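Local coordinates for outer membrane porin protein 32 (Delftia acidovorans, PDB 2FGQ), which forms trimeric, anion-selective channels through the outer membrane and binds D-malate in its pore, at residues A[5-11]-A[36-42]; A[28-32]-A[60-64]; A[89-95]-A[132-138]; A[109-113]-A[322-326]. All blocks are in the same frame, centred on the assembly; numbering follows the deposited sequence.

Contact 1: A[5-11]-A[36-42]. With SO4 (sulfate ion), chain G.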
# COMPACT_ATOMS: atom_id res chain seq x y z
N THR A 5 -5.80 12.84 -13.31
CA THR A 5 -4.39 13.06 -13.48
C THR A 5 -3.60 12.23 -12.50
O THR A 5 -3.84 12.29 -11.30
CB THR A 5 -4.09 14.56 -13.22
OG1 THR A 5 -4.76 15.37 -14.19
CG2 THR A 5 -2.62 14.84 -13.44
N LEU A 6 -2.65 11.46 -13.01
CA LEU A 6 -1.67 10.77 -12.20
C LEU A 6 -0.48 11.70 -12.10
O LEU A 6 -0.04 12.23 -13.11
CB LEU A 6 -1.22 9.51 -12.92
CG LEU A 6 0.03 8.85 -12.36
CD1 LEU A 6 -0.36 8.15 -11.10
CD2 LEU A 6 0.57 7.90 -13.41
N PHE A 7 0.04 11.88 -10.91
CA PHE A 7 1.18 12.77 -10.72
C PHE A 7 2.10 12.25 -9.62
O PHE A 7 1.73 11.38 -8.84
CB PHE A 7 0.71 14.19 -10.36
CG PHE A 7 0.01 14.27 -9.04
CD1 PHE A 7 -1.35 14.00 -8.94
CD2 PHE A 7 0.72 14.62 -7.88
CE1 PHE A 7 -1.99 14.06 -7.71
CE2 PHE A 7 0.08 14.69 -6.65
CZ PHE A 7 -1.27 14.41 -6.57
N GLY A 8 3.27 12.85 -9.51
CA GLY A 8 4.17 12.49 -8.44
C GLY A 8 5.47 13.21 -8.50
O GLY A 8 5.74 14.04 -9.38
N ILE A 9 6.28 12.89 -7.50
CA ILE A 9 7.64 13.39 -7.35
C ILE A 9 8.48 12.29 -6.75
O ILE A 9 8.13 11.72 -5.74
CB ILE A 9 7.75 14.67 -6.44
CG1 ILE A 9 6.82 15.78 -6.90
CG2 ILE A 9 9.19 15.12 -6.38
CD1 ILE A 9 6.85 17.02 -6.04
N VAL A 10 9.64 12.03 -7.36
CA VAL A 10 10.66 11.22 -6.70
C VAL A 10 11.86 12.15 -6.44
O VAL A 10 12.48 12.65 -7.37
CB VAL A 10 11.09 9.97 -7.49
CG1 VAL A 10 12.06 9.18 -6.67
CG2 VAL A 10 9.90 9.13 -7.86
N ASP A 11 12.13 12.35 -5.17
CA ASP A 11 13.22 13.21 -4.70
C ASP A 11 14.06 12.33 -3.78
O ASP A 11 13.60 11.88 -2.72
CB ASP A 11 12.65 14.43 -3.97
CG ASP A 11 13.70 15.31 -3.37
OD1 ASP A 11 14.73 14.79 -2.87
OD2 ASP A 11 13.52 16.55 -3.32
N THR A 36 8.72 17.01 -0.96
CA THR A 36 8.36 15.68 -0.50
C THR A 36 7.98 14.77 -1.65
O THR A 36 7.15 15.10 -2.48
CB THR A 36 7.24 15.75 0.54
OG1 THR A 36 7.63 16.62 1.62
CG2 THR A 36 6.95 14.37 1.13
N SER A 37 8.63 13.62 -1.69
CA SER A 37 8.33 12.61 -2.70
C SER A 37 6.92 12.10 -2.51
O SER A 37 6.48 11.92 -1.38
CB SER A 37 9.28 11.41 -2.61
OG SER A 37 10.62 11.76 -2.71
N ARG A 38 6.23 11.90 -3.61
CA ARG A 38 4.82 11.55 -3.55
C ARG A 38 4.33 10.87 -4.80
O ARG A 38 4.96 10.95 -5.86
CB ARG A 38 3.99 12.84 -3.31
CG ARG A 38 3.90 13.75 -4.53
CD ARG A 38 3.52 15.20 -4.20
NE ARG A 38 4.59 15.84 -3.47
CZ ARG A 38 4.59 17.10 -3.08
NH1 ARG A 38 3.52 17.87 -3.27
NH2 ARG A 38 5.66 17.60 -2.48
N LEU A 39 3.17 10.24 -4.66
CA LEU A 39 2.45 9.61 -5.78
C LEU A 39 0.97 9.86 -5.52
O LEU A 39 0.52 9.65 -4.43
CB LEU A 39 2.77 8.12 -5.86
CG LEU A 39 1.99 7.35 -6.93
CD1 LEU A 39 2.38 7.78 -8.31
CD2 LEU A 39 2.28 5.87 -6.78
N GLY A 40 0.26 10.37 -6.52
CA GLY A 40 -1.14 10.70 -6.34
C GLY A 40 -1.95 10.64 -7.59
O GLY A 40 -1.46 10.59 -8.73
N LEU A 41 -3.27 10.68 -7.36
CA LEU A 41 -4.26 10.75 -8.40
C LEU A 41 -5.22 11.84 -8.00
O LEU A 41 -5.63 11.88 -6.86
CB LEU A 41 -5.01 9.43 -8.48
CG LEU A 41 -4.24 8.19 -8.89
CD1 LEU A 41 -2.99 7.88 -8.12
CD2 LEU A 41 -5.15 6.98 -8.83
N ARG A 42 -5.62 12.66 -8.94
CA ARG A 42 -6.62 13.69 -8.67
C ARG A 42 -7.50 13.89 -9.85
O ARG A 42 -7.16 13.60 -10.99
CB ARG A 42 -5.95 15.00 -8.28
CG ARG A 42 -5.05 15.55 -9.34
CD ARG A 42 -4.25 16.83 -8.85
NE ARG A 42 -3.32 17.27 -9.89
CZ ARG A 42 -2.02 17.54 -9.76
NH1 ARG A 42 -1.37 17.53 -8.58
NH2 ARG A 42 -1.35 17.90 -10.84
S SO4 G . 4.94 20.93 -2.19
O1 SO4 G . 6.19 20.69 -2.96
O2 SO4 G . 4.89 22.39 -1.76
O3 SO4 G . 3.74 20.53 -3.02
O4 SO4 G . 4.91 20.05 -1.01
O HOH W 1 -7.27 16.11 -13.16
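Phe7 and Gly40 form a hydrogen-bonded pair in the antiparallel hairpin of strands 4-17 and 26-48, the first two staves of the 16-stranded porin barrel. Packing is tightest round the Phe7 ring. Its CG sits between the backbone N and the carbonyl carbon (chi1 65°), which swings the ring across the partner strand. Gly40 CA makes a CH-pi contact over one face, 4.0 Å from the ring centroid; any CB at Gly40 would collide with Phe7 CZ. Over the opposite face lies the flat guanidinium of Arg42, its plane only 18° from the ring's and its NH1 above the ring centre, a cation-pi stack. The other side of the strands carries Leu6 and Leu39, whose CD1 atoms meet at 3.9 Å; both also pack on Leu41 of a neighbouring subunit. Towards the strand ends the contact is looser: a water sits 2.8 Å from Thr5 OG1 and only weakly reaches Arg42 O. On the same face of the sheet as Phe7, the partly exposed Arg38 lays one guanidinium face against Ile9 CD1 and grips Thr36 O edge-on with NE and NH2. It also holds a sulfate, probably from the crystallisation liquor, with Arg38 NH1 2.7 Å from sulfate O3.

Contact 2: A[28-32]-A[60-64]. With CA (calcium ion), chain C.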
# COMPACT_ATOMS: atom_id res chain seq x y z
N GLY A 28 24.18 8.53 4.22
CA GLY A 28 23.29 7.56 3.60
C GLY A 28 22.56 8.08 2.40
O GLY A 28 22.82 9.18 1.91
N LEU A 29 21.60 7.26 1.95
CA LEU A 29 20.71 7.62 0.86
C LEU A 29 19.40 8.00 1.54
O LEU A 29 18.82 7.17 2.22
CB LEU A 29 20.52 6.48 -0.14
CG LEU A 29 19.90 6.94 -1.47
CD1 LEU A 29 20.97 7.60 -2.33
CD2 LEU A 29 19.21 5.82 -2.18
N GLY A 30 18.94 9.21 1.36
CA GLY A 30 17.70 9.67 1.91
C GLY A 30 16.76 10.21 0.85
O GLY A 30 16.94 10.01 -0.34
N THR A 31 15.71 10.88 1.30
CA THR A 31 14.66 11.35 0.41
C THR A 31 14.18 12.73 0.73
O THR A 31 14.39 13.25 1.85
CB THR A 31 13.44 10.37 0.44
OG1 THR A 31 12.84 10.35 1.76
CG2 THR A 31 13.84 8.95 0.05
N SER A 32 13.52 13.34 -0.26
CA SER A 32 12.64 14.45 -0.01
C SER A 32 13.38 15.67 0.57
O SER A 32 12.92 16.31 1.52
CB SER A 32 11.48 13.97 0.86
OG SER A 32 10.70 13.02 0.16
N GLU A 60 3.05 9.54 0.38
CA GLU A 60 4.49 9.79 0.32
C GLU A 60 5.20 8.57 -0.28
O GLU A 60 4.79 7.41 -0.12
CB GLU A 60 5.05 10.02 1.72
CG GLU A 60 6.49 10.48 1.75
CD GLU A 60 6.97 11.08 3.06
OE1 GLU A 60 6.16 11.30 3.99
OE2 GLU A 60 8.21 11.39 3.12
N ILE A 61 6.26 8.88 -1.01
CA ILE A 61 7.19 7.90 -1.56
C ILE A 61 8.50 7.95 -0.81
O ILE A 61 9.02 9.01 -0.53
CB ILE A 61 7.39 8.17 -3.08
CG1 ILE A 61 6.09 7.89 -3.83
CG2 ILE A 61 8.58 7.41 -3.65
CD1 ILE A 61 5.70 6.45 -3.90
N PHE A 62 9.06 6.79 -0.53
CA PHE A 62 10.35 6.62 0.10
C PHE A 62 11.25 5.81 -0.82
O PHE A 62 11.27 4.57 -0.75
CB PHE A 62 10.19 5.93 1.47
CG PHE A 62 9.26 6.64 2.42
CD1 PHE A 62 9.73 7.66 3.25
CD2 PHE A 62 7.94 6.32 2.45
CE1 PHE A 62 8.86 8.33 4.13
CE2 PHE A 62 7.07 6.98 3.29
CZ PHE A 62 7.52 7.99 4.14
N GLY A 63 11.94 6.49 -1.72
CA GLY A 63 12.69 5.82 -2.77
C GLY A 63 13.87 5.04 -2.26
O GLY A 63 14.28 4.08 -2.89
N ASP A 64 14.39 5.37 -1.09
CA ASP A 64 15.53 4.63 -0.55
C ASP A 64 15.20 3.21 -0.08
O ASP A 64 16.09 2.37 -0.06
CB ASP A 64 16.27 5.42 0.53
CG ASP A 64 15.41 5.79 1.73
OD1 ASP A 64 14.15 5.86 1.66
OD2 ASP A 64 15.99 5.97 2.84
CA CA C . 18.14 5.52 3.80
O HOH W 2 10.10 10.73 1.35
O HOH W 3 13.36 8.09 3.31
O HOH W 4 16.62 4.07 5.09
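Leu29 to Ser32 and Glu60 to Asp64 run nearly opposite ways, 162° apart, with Gly30 CA and Asp64 CA 6.0 Å from each other, and no direct hydrogen bond joins them. A metal and two waters do the joining instead. Leu29 O and Asp64 OD2 each stand 2.4 Å from the calcium ion, which explains why two oxygens that would otherwise avoid each other come so close. With CG set between backbone N and carbonyl carbon (chi1 60°), Asp64 brings OD2 to the metal while its CB lies against Leu29 CD2, the two side chains sliding past each other in opposite directions. One water and Gly309 O add further ligands, and Asn136 and Glu158 of a neighbouring subunit complete the shell. The segment 60-64 opens the loop after strand 51-60, which reaches over to the next barrel as the second external loop of trimeric porins does, so this calcium sits at a subunit interface. The second carboxylate oxygen, Asp64 OD1, accepts from a water 2.9 Å away that also donates to Thr31 OG1. Thr31 CG2 packs 3.5 Å from Asp64 OD1 and against Gly63 N. Thr31 OG1 in turn donates to a second water, which is fully used: it also accepts from Ser32 OG at 2.6 Å and donates to Ile61 O and Glu60 OE2. Glu60 OE2 has a stronger mate in Lys308, with which it forms a salt bridge, while Ser32 OG is bonded to Ser37 N.

Contact 3: A[89-95]-A[132-138]. With CA (calcium ion), chain B; MLT (D-malate), chain H.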
# COMPACT_ATOMS: atom_id res chain seq x y z
N ARG A 89 -13.82 20.52 1.37
CA ARG A 89 -13.16 19.20 1.27
C ARG A 89 -13.44 18.33 2.48
O ARG A 89 -13.43 18.82 3.62
CB ARG A 89 -11.66 19.38 1.22
CG ARG A 89 -11.12 20.24 0.17
CD ARG A 89 -9.55 20.24 0.22
NE ARG A 89 -9.00 21.27 -0.62
CZ ARG A 89 -7.75 21.67 -0.60
NH1 ARG A 89 -6.84 21.19 0.27
NH2 ARG A 89 -7.40 22.60 -1.45
N LEU A 90 -13.68 17.05 2.22
CA LEU A 90 -13.81 16.04 3.26
C LEU A 90 -12.72 15.01 3.13
O LEU A 90 -12.57 14.43 2.06
CB LEU A 90 -15.12 15.26 3.12
CG LEU A 90 -16.50 15.77 3.57
CD1 LEU A 90 -16.68 17.19 3.67
CD2 LEU A 90 -17.69 15.03 2.93
N GLY A 91 -12.05 14.72 4.25
CA GLY A 91 -11.03 13.70 4.29
C GLY A 91 -9.70 14.18 4.85
O GLY A 91 -9.45 15.40 5.07
N ARG A 92 -8.81 13.24 5.08
CA ARG A 92 -7.49 13.57 5.58
C ARG A 92 -6.75 14.53 4.64
O ARG A 92 -6.74 14.35 3.42
CB ARG A 92 -6.66 12.31 5.74
CG ARG A 92 -5.29 12.69 6.39
CD ARG A 92 -4.54 11.55 6.83
NE ARG A 92 -3.19 11.90 7.20
CZ ARG A 92 -2.80 12.24 8.42
NH1 ARG A 92 -3.66 12.41 9.42
NH2 ARG A 92 -1.51 12.42 8.63
N ASP A 93 -6.14 15.55 5.22
CA ASP A 93 -5.42 16.55 4.45
C ASP A 93 -4.60 17.37 5.40
O ASP A 93 -4.73 17.27 6.64
CB ASP A 93 -6.48 17.44 3.78
CG ASP A 93 -5.99 18.24 2.61
OD1 ASP A 93 -4.77 18.23 2.21
OD2 ASP A 93 -6.83 18.96 2.00
N LEU A 94 -3.76 18.20 4.82
CA LEU A 94 -3.23 19.35 5.57
C LEU A 94 -4.36 20.15 6.20
O LEU A 94 -5.39 20.39 5.57
CB LEU A 94 -2.43 20.28 4.66
CG LEU A 94 -1.14 19.70 4.08
CD1 LEU A 94 -0.68 20.63 2.98
CD2 LEU A 94 -0.13 19.57 5.15
N VAL A 95 -4.20 20.52 7.46
CA VAL A 95 -5.18 21.43 8.08
C VAL A 95 -4.94 22.84 7.51
O VAL A 95 -3.88 23.13 7.01
CB VAL A 95 -5.09 21.42 9.63
CG1 VAL A 95 -5.46 20.03 10.14
CG2 VAL A 95 -3.74 21.87 10.15
N ILE A 132 0.26 19.38 11.50
CA ILE A 132 0.34 19.48 10.04
C ILE A 132 -0.92 18.94 9.31
O ILE A 132 -1.53 19.65 8.51
CB ILE A 132 1.64 18.85 9.53
CG1 ILE A 132 2.85 19.57 10.09
CG2 ILE A 132 1.63 18.87 8.01
CD1 ILE A 132 4.20 18.98 9.73
N ARG A 133 -1.31 17.69 9.57
CA ARG A 133 -2.48 17.10 8.96
C ARG A 133 -3.47 16.64 10.04
O ARG A 133 -3.11 16.55 11.21
CB ARG A 133 -2.08 15.92 8.11
CG ARG A 133 -1.34 16.30 6.86
CD ARG A 133 -0.92 15.11 5.99
NE ARG A 133 -0.41 15.58 4.70
CZ ARG A 133 0.80 16.07 4.51
NH1 ARG A 133 1.69 16.09 5.50
NH2 ARG A 133 1.11 16.56 3.32
N ALA A 134 -4.68 16.31 9.62
CA ALA A 134 -5.67 15.71 10.50
C ALA A 134 -6.49 14.65 9.79
O ALA A 134 -6.90 14.86 8.65
CB ALA A 134 -6.65 16.77 11.03
N ASN A 135 -6.76 13.57 10.51
CA ASN A 135 -7.85 12.65 10.14
C ASN A 135 -9.20 13.30 10.36
O ASN A 135 -9.34 14.22 11.18
CB ASN A 135 -7.79 11.37 11.00
CG ASN A 135 -6.49 10.56 10.83
OD1 ASN A 135 -6.01 9.89 11.78
ND2 ASN A 135 -5.96 10.58 9.70
N ASN A 136 -10.18 12.81 9.64
CA ASN A 136 -11.59 13.14 9.92
C ASN A 136 -11.85 14.62 9.78
O ASN A 136 -12.70 15.19 10.49
CB ASN A 136 -11.95 12.73 11.34
CG ASN A 136 -11.57 11.26 11.63
OD1 ASN A 136 -11.82 10.37 10.79
ND2 ASN A 136 -10.91 11.00 12.77
N LEU A 137 -11.20 15.23 8.78
CA LEU A 137 -11.21 16.67 8.57
C LEU A 137 -12.26 17.15 7.54
O LEU A 137 -12.45 16.55 6.48
CB LEU A 137 -9.80 17.07 8.12
CG LEU A 137 -9.59 18.56 7.81
CD1 LEU A 137 -9.66 19.43 9.07
CD2 LEU A 137 -8.24 18.71 7.15
N ILE A 138 -12.92 18.25 7.89
CA ILE A 138 -13.74 19.01 6.95
C ILE A 138 -13.16 20.39 6.88
O ILE A 138 -12.96 21.01 7.94
CB ILE A 138 -15.20 19.13 7.44
CG1 ILE A 138 -15.81 17.76 7.52
CG2 ILE A 138 -15.97 19.99 6.45
CD1 ILE A 138 -17.30 17.71 7.99
CA CA B . -13.34 8.62 11.04
C1 MLT H . 4.11 18.34 2.89
O1 MLT H . 5.27 18.04 2.30
O2 MLT H . 3.09 18.78 2.20
C2 MLT H . 3.88 18.27 4.35
O3 MLT H . 4.54 17.15 4.90
C3 MLT H . 4.28 19.60 4.97
C4 MLT H . 3.65 20.67 4.10
O4 MLT H . 3.54 20.58 2.80
O5 MLT H . 3.17 21.74 4.61
O HOH W 5 -11.44 7.19 11.68
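Leu94 CD2 rests over the centre of one face of the Arg133 guanidinium, 3.7 Å from Arg133 CZ, and leaves the edge of that group turned to D-malate. Arg133 NH1 donates almost straight (175°) to the malate hydroxyl O3 at 3.1 Å, and Arg133 NH2 reaches the carboxylate oxygen O2; Thr36, Arg75 and Thr102 hold the ligand too. Arg133 NE bonds to Arg75 O, which helps fix the rotation of the guanidinium. Alongside Leu94 runs Ile132, with Leu94 CD2 just 3.4 Å from Ile132 CG2, tighter than usual. One shell further out, Arg92 crosses Arg133 at about a right angle, one guanidinium face against the aliphatic root, with Arg92 NH2 3.6 Å from Arg133 CB. Arg92 is pinned by Lys74 O at NE and by a salt bridge from NH1 to Asp128. With an alanine here, Asp128 would probably lose its charged mate and the stem of Arg133 its flat support. In the backbone, Ala134 N bonds to Asp93 O and Val95 N to Ile132 O, pairing the two ends of the constriction loop where it leaves and rejoins the barrel wall. Gly91 N bonds to Leu137 O beyond a one-residue shift in register. Farther along, Asn136 OD1 binds calcium at 2.3 Å beside ligands of a neighbouring subunit. An arginine edge offered to a carboxylate and its adjacent hydroxyl is the chemistry expected of an anion-selective pore.

Contact 4: A[109-113]-A[322-326]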
# COMPACT_ATOMS: atom_id res chain seq x y z
N ALA A 109 8.97 23.07 4.12
CA ALA A 109 8.65 22.17 5.20
C ALA A 109 9.23 20.79 4.93
O ALA A 109 8.71 19.81 5.42
CB ALA A 109 7.11 22.09 5.44
N THR A 110 10.33 20.71 4.19
CA THR A 110 11.00 19.41 3.99
C THR A 110 12.50 19.59 3.91
O THR A 110 12.98 20.72 3.83
CB THR A 110 10.44 18.65 2.73
OG1 THR A 110 10.89 17.29 2.72
CG2 THR A 110 10.96 19.21 1.46
N GLY A 111 13.23 18.48 3.99
CA GLY A 111 14.67 18.51 3.93
C GLY A 111 15.28 18.82 5.29
O GLY A 111 14.58 18.89 6.31
N ILE A 112 16.60 19.03 5.33
CA ILE A 112 17.25 19.56 6.59
C ILE A 112 17.01 21.08 6.85
O ILE A 112 17.20 21.65 7.93
CB ILE A 112 18.80 19.29 6.55
CG1 ILE A 112 19.45 19.88 5.31
CG2 ILE A 112 19.10 17.84 6.68
CD1 ILE A 112 20.97 19.88 5.41
N GLY A 113 16.67 21.80 5.84
CA GLY A 113 16.59 23.24 6.01
C GLY A 113 15.37 23.86 6.65
O GLY A 113 15.43 25.04 6.89
N THR A 322 25.93 19.77 12.00
CA THR A 322 25.99 20.19 10.63
C THR A 322 25.43 19.08 9.76
O THR A 322 25.70 17.91 9.98
CB THR A 322 27.45 20.46 10.25
OG1 THR A 322 27.98 21.46 11.14
CG2 THR A 322 27.58 21.08 8.88
N GLY A 323 24.70 19.47 8.74
CA GLY A 323 24.14 18.52 7.79
C GLY A 323 24.22 19.00 6.37
O GLY A 323 24.26 20.20 6.09
N VAL A 324 24.25 18.03 5.47
CA VAL A 324 24.32 18.28 4.04
C VAL A 324 23.38 17.28 3.35
O VAL A 324 23.32 16.10 3.73
CB VAL A 324 25.76 18.02 3.49
CG1 VAL A 324 25.84 18.38 2.02
CG2 VAL A 324 26.76 18.76 4.29
N GLN A 325 22.71 17.74 2.29
CA GLN A 325 21.90 16.87 1.41
C GLN A 325 22.18 17.32 -0.00
O GLN A 325 22.16 18.52 -0.30
CB GLN A 325 20.39 17.07 1.62
CG GLN A 325 19.81 16.52 2.82
CD GLN A 325 18.33 16.81 2.95
OE1 GLN A 325 17.91 17.95 2.74
NE2 GLN A 325 17.55 15.80 3.33
N VAL A 326 22.43 16.37 -0.88
CA VAL A 326 22.59 16.67 -2.30
C VAL A 326 21.77 15.61 -3.05
O VAL A 326 21.94 14.44 -2.81
CB VAL A 326 24.06 16.58 -2.73
CG1 VAL A 326 24.23 16.71 -4.23
CG2 VAL A 326 24.89 17.68 -2.03
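Gln325 OE1 accepts the backbone N-H of Ile112 at 3.1 Å, the one hydrogen bond between the two segments. The hydrogen points well at the oxygen (163°), but Ile112 N lies above the amide plane, 56° out of it, so no lone pair is met squarely. The same oxygen touches Gly111 CA at 3.5 Å; a side chain at Gly111 would be tight against it, and the positive phi there also suits glycine. Ile112 and Gln325 slide past each other in opposite directions. With CG1 of Ile112 set between its backbone N and carbonyl carbon (chi1 56°), CD1 reaches the strand and ends 3.4 Å from Gly323 O, over a residue with no side chain to hold it off. Thus the constriction loop, folded into the barrel, is laid against the last strand of the wall, 320-331. Asn291, Ala293, Leu305 and Ala307 pack round Ile112 as well. A leucine in place of Gln325 would probably leave the Ile112 N-H without its acceptor and the loop less firmly set on the wall. One hydrogen bond, met off the lone pairs amid close apolar contact, suggests that fit counts here as much as polarity.

From the N terminus, segment 5-11 starts the barrel, and contact 1 closes the first hairpin with 36-42. Contact 2 opens at 28-32, within the span between those two segments, and ends beyond it at 60-64, so contacts 1 and 2 cross; Ser32 ties them through Ser37 and Asp11. Both finish before contact 3 begins. There 89-95 and 132-138 close the long constriction loop at its root. Contact 4 starts within that loop at 109-113 and ends at 322-326, crossing contact 3 and spanning most of the chain to bring the loop against the last strand. Contacts 3 and 4 lie on opposite sides of the chain's centre, while Thr110 joins contact 4 to contact 2 through Ser32 O.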